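PDB 3HCY: putative two-component sensor histidine kinase protein from Sinorhizobium meliloti, which probably works as a sensor histidine kinase, using ATP to phosphorylate a protein histidine in sensory signalling, and is represented here by its GAF domain. Local coordinates for residues D22-I26 with F37-L43. Residues are numbered along the deposited sequence.
Sequences DRASI and FVAARGL
An antiparallel hairpin illustrates how a β-hairpin forms one margin of the sheet of a GAF domain: 37-43, on the strand outermost within the chain, pairs with 22-26, whose far side is bonded to strand 104-112. Strand segments 23-26 and 39-41 run at 175°, their axes 4.7 Å apart. Both backbones are extended, with A24–R41 and I26–A39 as hydrogen-bonded pairs and S25–A40, CA atoms 4.1 Å apart, as the non-hydrogen-bonded pair between them. A24 N donates to R41 O (2.7 Å) and R41 N to A24 O (2.8 Å); I26 N donates to A39 O (2.9 Å). The return bond to I26 O comes from V38 N (3.0 Å), because V38, with psi near -11°, and A39 both face I26 in a classic bulge where the chain turns a corner.

Side chains alternate between two faces. A24, I26, A39 and R41 share the one toward helix 5-19, where I26 CG2 lies 3.9 Å from V38 CG2. On the S25 and A40 face, S25 CB meets the edge of the F37 ring (CE1, 3.8 Å) and L43 CD1 (3.7 Å); S25 OG is hydrogen-bonded to Y111 OH of strand 104-112. The peptide before G42 is cis, and the residue lies just beyond the last bridge of the ladder. R23 NH1 donates a hydrogen bond to G42 O (3.1 Å) while R23 CD packs on L43 CD2 (3.8 Å).

The backbone bonds thus fix the register; the R23 guanidinium, besides bonding within the hairpin, also ties it to D113 and E88 by salt bridges, and R41 to D13 and E9 of helix 5-19.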
ATOM      1  N   ASP A  22       4.887   9.054  14.953  1.00 19.72           N
ATOM      2  CA  ASP A  22       5.650   8.596  16.092  1.00 17.99           C
ATOM      3  C   ASP A  22       5.475   7.128  16.469  1.00 16.35           C
ATOM      4  O   ASP A  22       6.379   6.514  17.065  1.00 13.13           O
ATOM      5  CB  ASP A  22       5.281   9.496  17.265  1.00 18.04           C
ATOM      6  CG  ASP A  22       5.836  10.864  17.098  1.00 19.37           C
ATOM      7  OD1 ASP A  22       6.730  11.080  16.252  1.00 20.84           O
ATOM      8  OD2 ASP A  22       5.345  11.741  17.844  1.00 22.76           O
ATOM      9  N   ARG A  23       4.263   6.640  16.182  1.00 15.93           N
ATOM     10  CA  ARG A  23       3.812   5.304  16.486  1.00 16.14           C
ATOM     11  C   ARG A  23       2.669   5.075  15.522  1.00 16.28           C
ATOM     12  O   ARG A  23       2.112   6.052  14.996  1.00 17.01           O
ATOM     13  CB  ARG A  23       3.283   5.163  17.925  1.00 16.10           C
ATOM     14  CG  ARG A  23       3.799   6.129  18.983  1.00 16.69           C
ATOM     15  CD  ARG A  23       2.947   6.042  20.227  1.00 18.16           C
ATOM     16  NE  ARG A  23       3.297   7.008  21.266  1.00 18.31           N
ATOM     17  CZ  ARG A  23       3.532   6.697  22.550  1.00 19.96           C
ATOM     18  NH1 ARG A  23       3.457   5.431  22.974  1.00 18.25           N
ATOM     19  NH2 ARG A  23       3.842   7.659  23.441  1.00 19.81           N
ATOM     20  N   ALA A  24       2.336   3.806  15.294  1.00 15.79           N
ATOM     21  CA  ALA A  24       1.263   3.409  14.415  1.00 16.32           C
ATOM     22  C   ALA A  24       0.638   2.012  14.828  1.00 17.57           C
ATOM     23  O   ALA A  24       1.247   1.209  15.572  1.00 16.82           O
ATOM     24  CB  ALA A  24       1.759   3.405  12.987  1.00 14.60           C
ATOM     25  N   SER A  25      -0.590   1.733  14.361  1.00 18.34           N
ATOM     26  CA  SER A  25      -1.230   0.447  14.663  1.00 18.79           C
ATOM     27  C   SER A  25      -2.243   0.029  13.610  1.00 18.86           C
ATOM     28  O   SER A  25      -2.715   0.877  12.831  1.00 18.88           O
ATOM     29  CB  SER A  25      -1.961   0.581  15.971  1.00 19.20           C
ATOM     30  OG  SER A  25      -2.912   1.651  15.892  1.00 20.08           O
ATOM     31  N   ILE A  26      -2.601  -1.262  13.607  1.00 18.37           N
ATOM     32  CA  ILE A  26      -3.720  -1.753  12.767  1.00 17.78           C
ATOM     33  C   ILE A  26      -4.705  -2.473  13.672  1.00 18.30           C
ATOM     34  O   ILE A  26      -4.288  -3.264  14.528  1.00 18.09           O
ATOM     35  CB  ILE A  26      -3.263  -2.722  11.616  1.00 17.53           C
ATOM     36  CG1 ILE A  26      -2.148  -2.051  10.759  1.00 17.93           C
ATOM     37  CG2 ILE A  26      -4.479  -3.166  10.777  1.00 13.19           C
ATOM     38  CD1 ILE A  26      -1.132  -2.952  10.004  1.00 14.77           C
ATOM     39  N   PHE A  37      -6.514  -4.631  18.139  1.00 21.26           N
ATOM     40  CA  PHE A  37      -5.151  -4.570  17.597  1.00 20.95           C
ATOM     41  C   PHE A  37      -4.767  -5.914  17.014  1.00 20.15           C
ATOM     42  O   PHE A  37      -5.189  -6.884  17.576  1.00 20.81           O
ATOM     43  CB  PHE A  37      -4.164  -4.128  18.676  1.00 20.75           C
ATOM     44  CG  PHE A  37      -4.447  -2.728  19.170  1.00 21.46           C
ATOM     45  CD1 PHE A  37      -3.835  -1.631  18.566  1.00 24.09           C
ATOM     46  CD2 PHE A  37      -5.374  -2.508  20.159  1.00 19.69           C
ATOM     47  CE1 PHE A  37      -4.108  -0.333  18.981  1.00 25.80           C
ATOM     48  CE2 PHE A  37      -5.667  -1.236  20.581  1.00 24.02           C
ATOM     49  CZ  PHE A  37      -5.033  -0.127  19.997  1.00 27.02           C
ATOM     50  N   VAL A  38      -4.124  -5.915  15.831  1.00 18.75           N
ATOM     51  CA  VAL A  38      -3.501  -7.058  15.183  1.00 17.55           C
ATOM     52  C   VAL A  38      -2.019  -6.762  14.909  1.00 17.46           C
ATOM     53  O   VAL A  38      -1.226  -7.654  14.558  1.00 16.43           O
ATOM     54  CB  VAL A  38      -4.178  -7.374  13.818  1.00 18.53           C
ATOM     55  CG1 VAL A  38      -5.746  -7.294  13.914  1.00 17.04           C
ATOM     56  CG2 VAL A  38      -3.638  -6.458  12.696  1.00 16.39           C
ATOM     57  N   ALA A  39      -1.625  -5.497  15.073  1.00 17.28           N
ATOM     58  CA  ALA A  39      -0.214  -5.109  14.905  1.00 17.11           C
ATOM     59  C   ALA A  39       0.006  -3.699  15.365  1.00 16.45           C
ATOM     60  O   ALA A  39      -0.950  -2.894  15.327  1.00 16.57           O
ATOM     61  CB  ALA A  39       0.237  -5.249  13.407  1.00 17.54           C
ATOM     62  N   ALA A  40       1.249  -3.379  15.763  1.00 15.82           N
ATOM     63  CA  ALA A  40       1.526  -2.053  16.329  1.00 16.00           C
ATOM     64  C   ALA A  40       2.982  -1.751  16.545  1.00 16.86           C
ATOM     65  O   ALA A  40       3.772  -2.647  16.756  1.00 17.42           O
ATOM     66  CB  ALA A  40       0.748  -1.871  17.650  1.00 15.24           C
ATOM     67  N   ARG A  41       3.355  -0.476  16.464  1.00 18.36           N
ATOM     68  CA  ARG A  41       4.551   0.006  17.163  1.00 19.41           C
ATOM     69  C   ARG A  41       4.479   1.457  17.515  1.00 19.69           C
ATOM     70  O   ARG A  41       3.746   2.154  16.875  1.00 21.33           O
ATOM     71  CB  ARG A  41       5.777  -0.185  16.288  1.00 19.91           C
ATOM     72  CG  ARG A  41       5.687   0.070  14.839  1.00 20.30           C
ATOM     73  CD  ARG A  41       6.588  -1.031  14.139  1.00 26.82           C
ATOM     74  NE  ARG A  41       6.934  -0.813  12.714  1.00 29.65           N
ATOM     75  CZ  ARG A  41       7.167  -1.759  11.796  1.00 28.79           C
ATOM     76  NH1 ARG A  41       7.028  -3.049  12.047  1.00 29.51           N
ATOM     77  NH2 ARG A  41       7.476  -1.383  10.574  1.00 29.94           N
ATOM     78  N   GLY A  42       5.181   1.982  18.503  1.00 19.90           N
ATOM     79  CA  GLY A  42       5.430   1.435  19.783  1.00 20.45           C
ATOM     80  C   GLY A  42       4.255   2.012  20.615  1.00 20.90           C
ATOM     81  O   GLY A  42       4.334   3.082  21.175  1.00 20.67           O
ATOM     82  N   LEU A  43       3.111   1.333  20.527  1.00 21.61           N
ATOM     83  CA  LEU A  43       2.119   1.330  21.566  1.00 21.57           C
ATOM     84  C   LEU A  43       2.535   0.246  22.553  1.00 21.64           C
ATOM     85  O   LEU A  43       3.103  -0.793  22.175  1.00 20.92           O
ATOM     86  CB  LEU A  43       0.730   0.957  20.998  1.00 21.43           C
ATOM     87  CG  LEU A  43       0.192   1.957  19.961  1.00 21.25           C
ATOM     88  CD1 LEU A  43      -1.212   1.604  19.487  1.00 18.23           C
ATOM     89  CD2 LEU A  43       0.254   3.397  20.492  1.00 21.29           C
TER